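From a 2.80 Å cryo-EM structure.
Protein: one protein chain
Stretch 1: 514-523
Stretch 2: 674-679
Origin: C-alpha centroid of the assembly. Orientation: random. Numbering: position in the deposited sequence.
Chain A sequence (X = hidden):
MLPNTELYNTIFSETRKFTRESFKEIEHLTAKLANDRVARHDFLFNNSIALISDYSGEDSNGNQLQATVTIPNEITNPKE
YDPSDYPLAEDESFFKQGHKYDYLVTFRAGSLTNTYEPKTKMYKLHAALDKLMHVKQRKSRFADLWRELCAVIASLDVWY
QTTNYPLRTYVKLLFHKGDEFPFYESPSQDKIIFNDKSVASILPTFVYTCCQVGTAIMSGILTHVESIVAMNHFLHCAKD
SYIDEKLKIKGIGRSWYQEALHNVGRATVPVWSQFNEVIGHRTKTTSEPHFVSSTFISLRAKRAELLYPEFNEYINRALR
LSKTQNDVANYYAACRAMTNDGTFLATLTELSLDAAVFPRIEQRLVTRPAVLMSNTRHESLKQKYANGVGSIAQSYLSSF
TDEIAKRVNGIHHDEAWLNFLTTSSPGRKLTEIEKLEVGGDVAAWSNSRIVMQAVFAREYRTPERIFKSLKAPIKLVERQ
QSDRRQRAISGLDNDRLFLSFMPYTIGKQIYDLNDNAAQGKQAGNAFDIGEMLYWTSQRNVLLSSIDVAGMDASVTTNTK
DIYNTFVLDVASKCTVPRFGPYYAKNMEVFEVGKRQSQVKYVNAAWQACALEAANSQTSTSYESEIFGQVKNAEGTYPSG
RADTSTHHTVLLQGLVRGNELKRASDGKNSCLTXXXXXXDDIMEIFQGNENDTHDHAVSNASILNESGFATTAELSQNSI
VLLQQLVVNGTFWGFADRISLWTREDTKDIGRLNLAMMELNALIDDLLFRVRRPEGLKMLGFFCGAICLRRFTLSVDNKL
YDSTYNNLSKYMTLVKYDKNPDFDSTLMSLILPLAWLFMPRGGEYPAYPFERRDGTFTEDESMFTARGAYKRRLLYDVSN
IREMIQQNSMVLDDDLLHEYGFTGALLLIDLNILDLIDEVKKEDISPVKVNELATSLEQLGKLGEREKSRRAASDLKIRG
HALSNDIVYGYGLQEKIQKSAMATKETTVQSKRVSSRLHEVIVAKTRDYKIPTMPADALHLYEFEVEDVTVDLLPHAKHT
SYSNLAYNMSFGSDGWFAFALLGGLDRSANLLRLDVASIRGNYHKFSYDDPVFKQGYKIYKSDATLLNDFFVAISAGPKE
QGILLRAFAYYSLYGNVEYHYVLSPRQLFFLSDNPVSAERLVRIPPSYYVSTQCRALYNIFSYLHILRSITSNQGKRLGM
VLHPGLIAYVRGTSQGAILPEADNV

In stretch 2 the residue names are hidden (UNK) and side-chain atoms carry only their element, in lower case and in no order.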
ATOM      1  N   ASN A 514      15.420  -9.216 -15.559  1.00 31.53           N
ATOM      2  CA  ASN A 514      15.312  -8.233 -16.622  1.00 31.53           C
ATOM      3  C   ASN A 514      15.891  -6.916 -16.136  1.00 31.53           C
ATOM      4  O   ASN A 514      16.384  -6.798 -15.011  1.00 31.53           O
ATOM      5  CB  ASN A 514      13.861  -8.007 -17.051  1.00 31.53           C
ATOM      6  CG  ASN A 514      13.263  -9.187 -17.728  1.00 31.53           C
ATOM      7  OD1 ASN A 514      12.275  -9.748 -17.264  1.00 31.53           O
ATOM      8  ND2 ASN A 514      13.852  -9.582 -18.847  1.00 31.53           N
ATOM      9  N   ASP A 515      15.794  -5.910 -17.003  1.00 34.33           N
ATOM     10  CA  ASP A 515      16.159  -4.538 -16.685  1.00 34.33           C
ATOM     11  C   ASP A 515      15.029  -3.568 -17.001  1.00 34.33           C
ATOM     12  O   ASP A 515      15.283  -2.380 -17.211  1.00 34.33           O
ATOM     13  CB  ASP A 515      17.427  -4.132 -17.434  1.00 34.33           C
ATOM     14  CG  ASP A 515      17.320  -4.357 -18.936  1.00 34.33           C
ATOM     15  OD1 ASP A 515      16.347  -4.995 -19.393  1.00 34.33           O
ATOM     16  OD2 ASP A 515      18.209  -3.880 -19.668  1.00 34.33           O
ATOM     17  N   ASN A 516      13.791  -4.043 -17.055  1.00 30.88           N
ATOM     18  CA  ASN A 516      12.674  -3.200 -17.453  1.00 30.88           C
ATOM     19  C   ASN A 516      11.712  -2.912 -16.303  1.00 30.88           C
ATOM     20  O   ASN A 516      10.498  -2.862 -16.497  1.00 30.88           O
ATOM     21  CB  ASN A 516      11.957  -3.802 -18.662  1.00 30.88           C
ATOM     22  CG  ASN A 516      11.513  -5.219 -18.452  1.00 30.88           C
ATOM     23  OD1 ASN A 516      11.590  -5.751 -17.355  1.00 30.88           O
ATOM     24  ND2 ASN A 516      11.066  -5.857 -19.527  1.00 30.88           N
ATOM     25  N   ALA A 517      12.254  -2.723 -15.105  1.00 34.01           N
ATOM     26  CA  ALA A 517      11.511  -2.221 -13.963  1.00 34.01           C
ATOM     27  C   ALA A 517      12.364  -1.170 -13.274  1.00 34.01           C
ATOM     28  O   ALA A 517      13.583  -1.123 -13.449  1.00 34.01           O
ATOM     29  CB  ALA A 517      11.140  -3.335 -12.987  1.00 34.01           C
ATOM     30  N   ALA A 518      11.715  -0.328 -12.471  1.00 39.95           N
ATOM     31  CA  ALA A 518      12.362   0.853 -11.912  1.00 39.95           C
ATOM     32  C   ALA A 518      12.573   0.759 -10.402  1.00 39.95           C
ATOM     33  O   ALA A 518      12.875   1.774  -9.767  1.00 39.95           O
ATOM     34  CB  ALA A 518      11.554   2.102 -12.261  1.00 39.95           C
ATOM     35  N   GLN A 519      12.437  -0.435  -9.813  1.00 46.13           N
ATOM     36  CA  GLN A 519      12.593  -0.581  -8.366  1.00 46.13           C
ATOM     37  C   GLN A 519      14.020  -0.364  -7.886  1.00 46.13           C
ATOM     38  O   GLN A 519      14.218  -0.001  -6.723  1.00 46.13           O
ATOM     39  CB  GLN A 519      12.150  -1.967  -7.893  1.00 46.13           C
ATOM     40  CG  GLN A 519      10.668  -2.195  -7.862  1.00 46.13           C
ATOM     41  CD  GLN A 519      10.306  -3.524  -7.253  1.00 46.13           C
ATOM     42  OE1 GLN A 519      11.178  -4.330  -6.931  1.00 46.13           O
ATOM     43  NE2 GLN A 519       9.011  -3.757  -7.068  1.00 46.13           N
ATOM     44  N   GLY A 520      15.015  -0.593  -8.736  1.00 51.14           N
ATOM     45  CA  GLY A 520      16.385  -0.534  -8.277  1.00 51.14           C
ATOM     46  C   GLY A 520      16.943   0.847  -8.059  1.00 51.14           C
ATOM     47  O   GLY A 520      18.029   0.978  -7.488  1.00 51.14           O
ATOM     48  N   LYS A 521      16.234   1.893  -8.491  1.00 51.28           N
ATOM     49  CA  LYS A 521      16.756   3.261  -8.468  1.00 51.28           C
ATOM     50  C   LYS A 521      15.748   4.187  -7.788  1.00 51.28           C
ATOM     51  O   LYS A 521      14.933   4.833  -8.452  1.00 51.28           O
ATOM     52  CB  LYS A 521      17.091   3.726  -9.890  1.00 51.28           C
ATOM     53  CG  LYS A 521      18.253   2.973 -10.519  1.00 51.28           C
ATOM     54  CD  LYS A 521      18.547   3.439 -11.932  1.00 51.28           C
ATOM     55  CE  LYS A 521      19.673   2.614 -12.542  1.00 51.28           C
ATOM     56  NZ  LYS A 521      19.956   2.987 -13.955  1.00 51.28           N
ATOM     57  N   GLN A 522      15.810   4.241  -6.453  1.00 49.80           N
ATOM     58  CA  GLN A 522      15.252   5.340  -5.656  1.00 49.80           C
ATOM     59  C   GLN A 522      16.299   5.642  -4.587  1.00 49.80           C
ATOM     60  O   GLN A 522      16.255   5.094  -3.484  1.00 49.80           O
ATOM     61  CB  GLN A 522      13.896   5.010  -5.040  1.00 49.80           C
ATOM     62  CG  GLN A 522      12.730   4.937  -6.024  1.00 49.80           C
ATOM     63  CD  GLN A 522      12.566   3.563  -6.641  1.00 49.80           C
ATOM     64  OE1 GLN A 522      13.062   2.573  -6.107  1.00 49.80           O
ATOM     65  NE2 GLN A 522      11.872   3.496  -7.771  1.00 49.80           N
ATOM     66  N   ALA A 523      17.240   6.522  -4.924  1.00 46.01           N
ATOM     67  CA  ALA A 523      18.313   6.898  -4.020  1.00 46.01           C
ATOM     68  C   ALA A 523      18.246   8.352  -3.588  1.00 46.01           C
ATOM     69  O   ALA A 523      19.043   8.761  -2.739  1.00 46.01           O
ATOM     70  CB  ALA A 523      19.679   6.632  -4.665  1.00 46.01           C
ATOM     71  N   UNK A 674      14.657   0.863 -24.505  1.00 29.79           N
ATOM     72  CA  UNK A 674      14.407   0.491 -23.119  1.00 29.79           C
ATOM     73  C   UNK A 674      12.973   0.837 -22.754  1.00 29.79           C
ATOM     74  O   UNK A 674      12.351   1.715 -23.354  1.00 29.79           O
ATOM     75  o   UNK A 674      15.234   2.615 -22.250  1.00 29.79           O
ATOM     76  c   UNK A 674      15.348   1.196 -22.116  1.00 29.79           C
ATOM     77  c   UNK A 674      16.807   0.779 -22.283  1.00 29.79           C
ATOM     78  N   UNK A 675      12.449   0.122 -21.761  1.00 30.19           N
ATOM     79  CA  UNK A 675      11.230   0.507 -21.068  1.00 30.19           C
ATOM     80  C   UNK A 675      11.501   0.437 -19.573  1.00 30.19           C
ATOM     81  O   UNK A 675      12.312  -0.371 -19.112  1.00 30.19           O
ATOM     82  c   UNK A 675       9.995  -0.356 -21.441  1.00 30.19           C
ATOM     83  c   UNK A 675       8.979  -2.656 -21.190  1.00 30.19           C
ATOM     84  c   UNK A 675      10.230  -1.828 -21.149  1.00 30.19           C
ATOM     85  c   UNK A 675       9.608  -0.171 -22.886  1.00 30.19           C
ATOM     86  N   UNK A 676      10.850   1.319 -18.817  1.00 31.03           N
ATOM     87  CA  UNK A 676      10.899   1.301 -17.360  1.00 31.03           C
ATOM     88  C   UNK A 676       9.482   1.387 -16.815  1.00 31.03           C
ATOM     89  O   UNK A 676       8.708   2.252 -17.232  1.00 31.03           O
ATOM     90  c   UNK A 676      13.788   1.110 -16.344  1.00 31.03           C
ATOM     91  n   UNK A 676      15.831  -0.219 -15.877  1.00 31.03           N
ATOM     92  c   UNK A 676      11.751   2.441 -16.807  1.00 31.03           C
ATOM     93  c   UNK A 676      13.222   2.295 -17.095  1.00 31.03           C
ATOM     94  c   UNK A 676      15.275   0.965 -16.577  1.00 31.03           C
ATOM     95  N   UNK A 677       9.133   0.468 -15.915  1.00 30.94           N
ATOM     96  CA  UNK A 677       7.774   0.326 -15.402  1.00 30.94           C
ATOM     97  C   UNK A 677       7.827   0.203 -13.883  1.00 30.94           C
ATOM     98  O   UNK A 677       8.682  -0.507 -13.345  1.00 30.94           O
ATOM     99  c   UNK A 677       6.451  -1.898 -18.262  1.00 30.94           C
ATOM    100  c   UNK A 677       5.693  -1.132 -15.438  1.00 30.94           C
ATOM    101  c   UNK A 677       6.864  -0.680 -17.534  1.00 30.94           C
ATOM    102  c   UNK A 677       7.060  -0.893 -16.038  1.00 30.94           C
ATOM    103  N   UNK A 678       6.933   0.920 -13.185  1.00 34.20           N
ATOM    104  CA  UNK A 678       6.768   0.729 -11.747  1.00 34.20           C
ATOM    105  C   UNK A 678       5.287   0.595 -11.373  1.00 34.20           C
ATOM    106  O   UNK A 678       4.901   0.868 -10.236  1.00 34.20           O
ATOM    107  c   UNK A 678       8.885   0.487  -9.556  1.00 34.20           C
ATOM    108  c   UNK A 678       7.895   1.601  -9.533  1.00 34.20           C
ATOM    109  c   UNK A 678       8.500   2.805  -8.870  1.00 34.20           C
ATOM    110  c   UNK A 678       7.453   1.869 -10.978  1.00 34.20           C
ATOM    111  N   UNK A 679       4.442   0.177 -12.306  1.00 35.94           N
ATOM    112  CA  UNK A 679       3.036   0.000 -12.004  1.00 35.94           C
ATOM    113  C   UNK A 679       2.326   1.304 -12.267  1.00 35.94           C
ATOM    114  O   UNK A 679       2.587   2.288 -11.572  1.00 35.94           O
TER

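Position 674 lies in a strand that begins earlier in the chain. Its side chain has three atoms: one carbon that carries an oxygen and a second carbon. It stays beyond contact distance of stretch 1. A beta-branched hydroxyl side chain is threonine, so this is Thr 674.

Position 675 has four side-chain carbons. They fork at the first, and one arm is two carbons long. The first carbon of that longer arm lies 3.6 Å from CB of Asn 516. The backbone O of 675 also accepts a CA-H...O contact from CA of Asn 516, at 3.3 Å. The beta fork with unequal arms gives isoleucine, Ile 675, and the touching carbon is CG1.

Position 676 carries four carbons in a row ending in nitrogen. The CA-to-CB bond points sideways, but the end of the chain comes nearer to stretch 1. The terminal nitrogen sits 2.6 Å from O of Asp 515. An unbranched chain of this length with a terminal amine is lysine, Lys 676. Its NZ donates a hydrogen bond to that carbonyl and a weak one, 3.4 Å, to O of Ala 517.

Position 677 again has four carbons forked at the first, with one two-carbon arm. The residue is buried, and its CA-to-CB bond points sideways. The closer contacts are made by the backbone: its O accepts a hydrogen bond from N of Ala 518 at 3.2 Å and a CA-H...O contact from CA of Ala 517 at 3.4 Å. The side-chain shape identifies Ile 677.

Position 678 follows the strand. It has four carbons, forked at the second. One tip carbon lies 3.6 Å from CG of Gln 519, and the other lies 3.6 Å from NE2 of Gln 522. The gamma fork gives leucine, Leu 678, with CD1 and CD2 as these tips. CD1 also packs against CB of Ala 518 at 4.1 Å.

Position 679 has no side-chain atoms and does not touch stretch 1. It is Gly 679. At its phi/psi of 89/111, a CB would be jammed against the preceding carbonyl O.

The contact buries 439 Å² and combines polar and apolar parts. Stretch 1 has no regular secondary structure, yet its backbone runs beside the strand, with a hydrogen bond from Ala 518 N to Ile 677 O and CA-H...O contacts from Asn 516 and Ala 517. Lys 676 reaches across to two backbone carbonyls. Beyond the strand, Leu 678 packs against Ala 518 and Gln 519, the first two residues of the type I turn from Ala 518 to Lys 521, and against Gln 522.

Stretch 2, residues 674-679: TIKILG
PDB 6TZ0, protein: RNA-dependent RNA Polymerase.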